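Local coordinates for Cys-Gly metallodipeptidase DUG1 (PDB 4G1P), which hydrolyses the dipeptide Cys-Gly as a zinc-dependent M20-family peptidase and is the catalytic component of the yeast glutathione-degrading complex, at residues C218-T223 and F342-I347; Q222-G227 and R380-H385. All blocks are in the same frame, centred on the assembly; numbering follows the deposited sequence.

Interaction 1: residues C218-T223 and F342-I347; sequences CNYYQT and FGKFSI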
loop_
_atom_site.group_PDB
_atom_site.type_symbol
_atom_site.label_atom_id
_atom_site.label_comp_id
_atom_site.label_asym_id
_atom_site.label_seq_id
_atom_site.Cartn_x
_atom_site.Cartn_y
_atom_site.Cartn_z
ATOM N N CYS A 218 16.514 -3.056 -17.178
ATOM C CA CYS A 218 15.279 -2.985 -16.422
ATOM C C CYS A 218 14.373 -1.854 -16.921
ATOM O O CYS A 218 14.780 -0.694 -17.004
ATOM C CB CYS A 218 15.567 -2.843 -14.917
ATOM S SG CYS A 218 14.080 -2.974 -13.873
ATOM N N ASN A 219 13.147 -2.212 -17.277
ATOM C CA ASN A 219 12.148 -1.221 -17.645
ATOM C C ASN A 219 11.032 -1.238 -16.615
ATOM O O ASN A 219 10.381 -2.266 -16.406
ATOM C CB ASN A 219 11.608 -1.481 -19.056
ATOM C CG ASN A 219 12.557 -0.999 -20.146
ATOM O OD1 ASN A 219 13.765 -0.908 -19.933
ATOM N ND2 ASN A 219 12.011 -0.671 -21.308
ATOM N N TYR A 220 10.834 -0.118 -15.937
ATOM C CA TYR A 220 9.864 -0.092 -14.856
ATOM C C TYR A 220 8.626 0.680 -15.286
ATOM O O TYR A 220 8.714 1.852 -15.678
ATOM C CB TYR A 220 10.477 0.511 -13.598
ATOM C CG TYR A 220 9.804 0.076 -12.320
ATOM C CD1 TYR A 220 8.563 0.576 -11.962
ATOM C CD2 TYR A 220 10.408 -0.833 -11.470
ATOM C CE1 TYR A 220 7.940 0.180 -10.792
ATOM C CE2 TYR A 220 9.797 -1.233 -10.301
ATOM C CZ TYR A 220 8.557 -0.721 -9.966
ATOM O OH TYR A 220 7.939 -1.099 -8.798
ATOM N N TYR A 221 7.477 0.013 -15.211
ATOM C CA TYR A 221 6.221 0.589 -15.691
ATOM C C TYR A 221 5.182 0.766 -14.587
ATOM O O TYR A 221 5.186 0.057 -13.565
ATOM C CB TYR A 221 5.622 -0.269 -16.816
ATOM C CG TYR A 221 6.520 -0.408 -18.014
ATOM C CD1 TYR A 221 6.607 0.597 -18.954
ATOM C CD2 TYR A 221 7.296 -1.543 -18.195
ATOM C CE1 TYR A 221 7.440 0.482 -20.047
ATOM C CE2 TYR A 221 8.136 -1.670 -19.283
ATOM C CZ TYR A 221 8.207 -0.653 -20.207
ATOM O OH TYR A 221 9.042 -0.773 -21.300
ATOM N N GLN A 222 4.290 1.721 -14.807
ATOM C CA GLN A 222 3.093 1.842 -13.989
ATOM C C GLN A 222 1.878 1.956 -14.895
ATOM O O GLN A 222 1.856 2.770 -15.824
ATOM C CB GLN A 222 3.174 3.028 -13.012
ATOM C CG GLN A 222 3.274 4.394 -13.659
ATOM C CD GLN A 222 3.352 5.513 -12.640
ATOM O OE1 GLN A 222 3.410 5.274 -11.436
ATOM N NE2 GLN A 222 3.352 6.747 -13.121
ATOM N N THR A 223 0.888 1.109 -14.646
ATOM C CA THR A 223 -0.380 1.208 -15.361
ATOM C C THR A 223 -1.365 2.001 -14.510
ATOM O O THR A 223 -1.653 1.615 -13.377
ATOM C CB THR A 223 -0.963 -0.181 -15.707
ATOM O OG1 THR A 223 -0.188 -0.770 -16.751
ATOM C CG2 THR A 223 -2.396 -0.063 -16.190
ATOM N N PHE A 342 -2.373 2.769 -9.376
ATOM C CA PHE A 342 -1.189 2.622 -10.212
ATOM C C PHE A 342 -0.643 1.227 -9.986
ATOM O O PHE A 342 -0.196 0.907 -8.879
ATOM C CB PHE A 342 -0.100 3.633 -9.838
ATOM C CG PHE A 342 -0.565 5.064 -9.790
ATOM C CD1 PHE A 342 -1.395 5.519 -8.762
ATOM C CD2 PHE A 342 -0.125 5.977 -10.735
ATOM C CE1 PHE A 342 -1.806 6.845 -8.704
ATOM C CE2 PHE A 342 -0.533 7.312 -10.680
ATOM C CZ PHE A 342 -1.372 7.742 -9.664
ATOM N N GLY A 343 -0.686 0.393 -11.020
ATOM C CA GLY A 343 -0.106 -0.936 -10.938
ATOM C C GLY A 343 1.375 -0.902 -11.288
ATOM O O GLY A 343 1.756 -0.365 -12.331
ATOM N N LYS A 344 2.205 -1.466 -10.414
ATOM C CA LYS A 344 3.654 -1.427 -10.599
ATOM C C LYS A 344 4.201 -2.760 -11.123
ATOM O O LYS A 344 3.952 -3.822 -10.548
ATOM C CB LYS A 344 4.341 -1.047 -9.283
ATOM C CG LYS A 344 3.805 0.241 -8.647
ATOM C CD LYS A 344 4.100 1.443 -9.521
ATOM C CE LYS A 344 3.535 2.722 -8.948
ATOM N NZ LYS A 344 4.062 3.006 -7.609
ATOM N N PHE A 345 4.933 -2.704 -12.227
ATOM C CA PHE A 345 5.579 -3.901 -12.780
ATOM C C PHE A 345 6.815 -3.557 -13.629
ATOM O O PHE A 345 6.877 -2.524 -14.307
ATOM C CB PHE A 345 4.583 -4.741 -13.596
ATOM C CG PHE A 345 4.134 -4.080 -14.866
ATOM C CD1 PHE A 345 3.145 -3.116 -14.851
ATOM C CD2 PHE A 345 4.699 -4.423 -16.077
ATOM C CE1 PHE A 345 2.728 -2.510 -16.019
ATOM C CE2 PHE A 345 4.291 -3.813 -17.251
ATOM C CZ PHE A 345 3.300 -2.860 -17.220
ATOM N N SER A 346 7.807 -4.426 -13.590
ATOM C CA SER A 346 9.008 -4.194 -14.386
ATOM C C SER A 346 9.416 -5.404 -15.228
ATOM O O SER A 346 9.066 -6.559 -14.924
ATOM C CB SER A 346 10.160 -3.743 -13.498
ATOM O OG SER A 346 10.367 -4.678 -12.464
ATOM N N ILE A 347 10.144 -5.121 -16.301
ATOM C CA ILE A 347 10.678 -6.166 -17.152
ATOM C C ILE A 347 12.203 -6.118 -17.153
ATOM O O ILE A 347 12.813 -5.062 -17.360
ATOM C CB ILE A 347 10.147 -6.047 -18.586
ATOM C CG1 ILE A 347 8.605 -6.110 -18.591
ATOM C CG2 ILE A 347 10.737 -7.143 -19.446
ATOM C CD1 ILE A 347 7.953 -5.876 -19.958
#
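Tyr-221 sets its CB over one face of the Phe-345 ring, 3.5 Å from CZ, a CH-pi contact displaced toward the rim. The two rings are tilted by only 29° but slid apart, centroids 5.6 Å from each other, and barely overlap. CG of Phe-345 stands between its backbone N and carbonyl carbon (chi1 68°), and the ring leans from there toward residues 218-223. Its edge meets Thr-223, whose OG1 lies 3.5 Å from CE1 near the ring plane; that hydroxyl is hydrogen-bonded to Thr-381 on the next strand. Helix 355-371 packs against this face of the sheet, and its Thr-359 bonds the Tyr-221 hydroxyl. The strands are antiparallel neighbours in the lid-domain sheet of this M20 peptidase: paired backbone hydrogen bonds join Asn-219 to Ile-347, Tyr-221 to Phe-345 and Thr-223 to Gly-343. On the other face the Tyr-220 ring meets Ser-346 obliquely, CD2 to CB 3.6 Å, and crosses Lys-344 at a slant, its OH 3.6 Å from CB of Lys-344. The Tyr-220 hydroxyl is hydrogen-bonded to the Lys-334 carbonyl of the second subunit. Lys-344 lies beside Gln-222, pointing the same way, with CE 3.6 Å from OE1, while NZ forms a salt bridge with Glu-325. Phe-342 also runs beside Gln-222, its CD2 3.7 Å from the same OE1. Cys-218 SG, 4.0 Å from Ser-346 CB, belongs to the pocket of the bound cysteine.

Interaction 2: residues Q222-G227 and R380-H385; sequences QTIIEG and RTELIH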
loop_
_atom_site.group_PDB
_atom_site.type_symbol
_atom_site.label_atom_id
_atom_site.label_comp_id
_atom_site.label_asym_id
_atom_site.label_seq_id
_atom_site.Cartn_x
_atom_site.Cartn_y
_atom_site.Cartn_z
ATOM N N GLN A 222 4.290 1.721 -14.807
ATOM C CA GLN A 222 3.093 1.842 -13.989
ATOM C C GLN A 222 1.878 1.956 -14.895
ATOM O O GLN A 222 1.856 2.770 -15.824
ATOM C CB GLN A 222 3.174 3.028 -13.012
ATOM C CG GLN A 222 3.274 4.394 -13.659
ATOM C CD GLN A 222 3.352 5.513 -12.640
ATOM O OE1 GLN A 222 3.410 5.274 -11.436
ATOM N NE2 GLN A 222 3.352 6.747 -13.121
ATOM N N THR A 223 0.888 1.109 -14.646
ATOM C CA THR A 223 -0.380 1.208 -15.361
ATOM C C THR A 223 -1.365 2.001 -14.510
ATOM O O THR A 223 -1.653 1.615 -13.377
ATOM C CB THR A 223 -0.963 -0.181 -15.707
ATOM O OG1 THR A 223 -0.188 -0.770 -16.751
ATOM C CG2 THR A 223 -2.396 -0.063 -16.190
ATOM N N ILE A 224 -1.861 3.112 -15.055
ATOM C CA ILE A 224 -2.736 4.010 -14.305
ATOM C C ILE A 224 -4.194 3.913 -14.749
ATOM O O ILE A 224 -4.507 4.134 -15.912
ATOM C CB ILE A 224 -2.281 5.464 -14.423
ATOM C CG1 ILE A 224 -0.752 5.545 -14.350
ATOM C CG2 ILE A 224 -2.922 6.296 -13.336
ATOM C CD1 ILE A 224 -0.194 6.953 -14.549
ATOM N N ILE A 225 -5.074 3.567 -13.814
ATOM C CA ILE A 225 -6.503 3.486 -14.090
ATOM C C ILE A 225 -7.272 4.395 -13.142
ATOM O O ILE A 225 -7.139 4.291 -11.914
ATOM C CB ILE A 225 -7.023 2.059 -13.960
ATOM C CG1 ILE A 225 -6.331 1.152 -14.970
ATOM C CG2 ILE A 225 -8.519 2.016 -14.199
ATOM C CD1 ILE A 225 -6.732 -0.304 -14.852
ATOM N N GLU A 226 -8.068 5.290 -13.727
ATOM C CA GLU A 226 -8.815 6.299 -12.990
ATOM C C GLU A 226 -10.295 6.234 -13.345
ATOM O O GLU A 226 -10.651 5.963 -14.496
ATOM C CB GLU A 226 -8.272 7.689 -13.309
ATOM C CG GLU A 226 -9.064 8.804 -12.669
ATOM C CD GLU A 226 -8.380 10.154 -12.784
ATOM O OE1 GLU A 226 -7.815 10.430 -13.867
ATOM O OE2 GLU A 226 -8.405 10.930 -11.792
ATOM N N GLY A 227 -11.154 6.472 -12.351
ATOM C CA GLY A 227 -12.605 6.445 -12.532
ATOM C C GLY A 227 -13.319 7.639 -11.912
ATOM O O GLY A 227 -13.394 8.703 -12.524
ATOM N N ARG A 380 -3.999 4.165 -18.896
ATOM C CA ARG A 380 -2.794 4.364 -19.671
ATOM C C ARG A 380 -1.602 3.805 -18.907
ATOM O O ARG A 380 -1.607 3.744 -17.668
ATOM C CB ARG A 380 -2.589 5.841 -19.975
ATOM C CG ARG A 380 -2.148 6.654 -18.815
ATOM C CD ARG A 380 -2.072 8.098 -19.204
ATOM N NE ARG A 380 -1.762 8.935 -18.054
ATOM C CZ ARG A 380 -0.533 9.113 -17.579
ATOM N NH1 ARG A 380 0.498 8.500 -18.159
ATOM N NH2 ARG A 380 -0.331 9.899 -16.524
ATOM N N THR A 381 -0.586 3.385 -19.653
ATOM C CA THR A 381 0.586 2.776 -19.066
ATOM C C THR A 381 1.819 3.589 -19.407
ATOM O O THR A 381 2.054 3.932 -20.564
ATOM C CB THR A 381 0.728 1.317 -19.523
ATOM O OG1 THR A 381 -0.290 0.539 -18.887
ATOM C CG2 THR A 381 2.086 0.736 -19.143
ATOM N N GLU A 382 2.603 3.923 -18.393
ATOM C CA GLU A 382 3.768 4.743 -18.642
ATOM C C GLU A 382 5.046 4.183 -18.033
ATOM O O GLU A 382 5.025 3.403 -17.079
ATOM C CB GLU A 382 3.516 6.182 -18.206
ATOM C CG GLU A 382 3.737 6.464 -16.747
ATOM C CD GLU A 382 3.189 7.826 -16.359
ATOM O OE1 GLU A 382 2.487 8.429 -17.197
ATOM O OE2 GLU A 382 3.456 8.292 -15.230
ATOM N N LEU A 383 6.162 4.569 -18.630
ATOM C CA LEU A 383 7.454 4.090 -18.204
ATOM C C LEU A 383 7.916 4.974 -17.056
ATOM O O LEU A 383 7.820 6.194 -17.130
ATOM C CB LEU A 383 8.427 4.152 -19.390
ATOM C CG LEU A 383 9.917 3.876 -19.156
ATOM C CD1 LEU A 383 10.163 2.406 -18.959
ATOM C CD2 LEU A 383 10.749 4.422 -20.303
ATOM N N ILE A 384 8.399 4.367 -15.982
ATOM C CA ILE A 384 8.936 5.167 -14.890
ATOM C C ILE A 384 10.439 5.376 -15.049
ATOM O O ILE A 384 10.925 6.497 -14.934
ATOM C CB ILE A 384 8.652 4.558 -13.520
ATOM C CG1 ILE A 384 7.139 4.449 -13.298
ATOM C CG2 ILE A 384 9.345 5.394 -12.452
ATOM C CD1 ILE A 384 6.727 3.694 -12.046
ATOM N N HIS A 385 11.171 4.294 -15.297
ATOM C CA HIS A 385 12.579 4.402 -15.651
ATOM C C HIS A 385 13.047 3.214 -16.485
ATOM O O HIS A 385 12.453 2.130 -16.434
ATOM C CB HIS A 385 13.469 4.606 -14.413
ATOM C CG HIS A 385 13.595 3.403 -13.530
ATOM N ND1 HIS A 385 13.243 3.424 -12.196
ATOM C CD2 HIS A 385 14.074 2.157 -13.772
ATOM C CE1 HIS A 385 13.480 2.237 -11.661
ATOM N NE2 HIS A 385 13.979 1.448 -12.596
#
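Gln-222 and Glu-382 both carry CG between the backbone N and the carbonyl carbon (chi1 63° and 84°), and both chains run extended beyond it. Paired across the strands on one face, the two side chains lie side by side and point the same way, with CG of Gln-222 3.7 Å from CG of Glu-382. At their ends NE2 of Gln-222 donates to OE2 of Glu-382 over 2.6 Å; the acceptor lies in the amide plane, whereas the donor comes from above the carboxylate plane. Ile-384 crosses the Gln-222 chain at about a right angle, its CD1 3.7 Å from OE1. An alanine in place of Gln-222 would probably leave OE2 of Glu-382 without this amide donor and open a gap where CG and the amide had packed on CD1 of Ile-384. Ile-224 lies alongside Arg-380, on the same face of the sheet, and rests CD1 over one face of the guanidinium, 3.5 Å from NH2. Backbone hydrogen bonds run in both directions between Gln-222 and Glu-382 and between Ile-224 and Arg-380, an antiparallel pairing within the lid-domain sheet. Between these pairs, on the other face, OG1 of Thr-223 and OG1 of Thr-381 share a hydrogen bond of 2.5 Å, beside helix 355-371. Toward Tyr-220 the pairing passes through a classic beta bulge, where Ile-384 and His-385 both face that residue; His-385 lines the pocket of the bound cysteine. The polar groups thus sort by face: on the helix side two hydroxyls share one bond, and either could be the donor; on the opposite side the amide donor, with Arg-380 nearby though its close approach is doubtful, would probably ease the carboxylate's negative charge.

Overall arrangement
Interactions 1 and 2 lie on the two sides of strand 210-226, with 340-349 along one flank and 378-391 along the other; they share Gln-222 and Thr-223, and their centres are 8 Å apart. They also touch directly: Tyr-220 O is 2.6 Å from Ile-384 N, and Tyr-220 N is 2.8 Å from His-385 O, both probable hydrogen bonds closing the bulge. Each sends a residue to the cysteine pocket, Cys-218 from interaction 1 and His-385 from interaction 2. The Cys-218 side chain is about 4 Å from the bound cysteine, and that of Tyr-220 about 9 Å from that of the zinc ligand His-450. Both contacts also meet the second subunit.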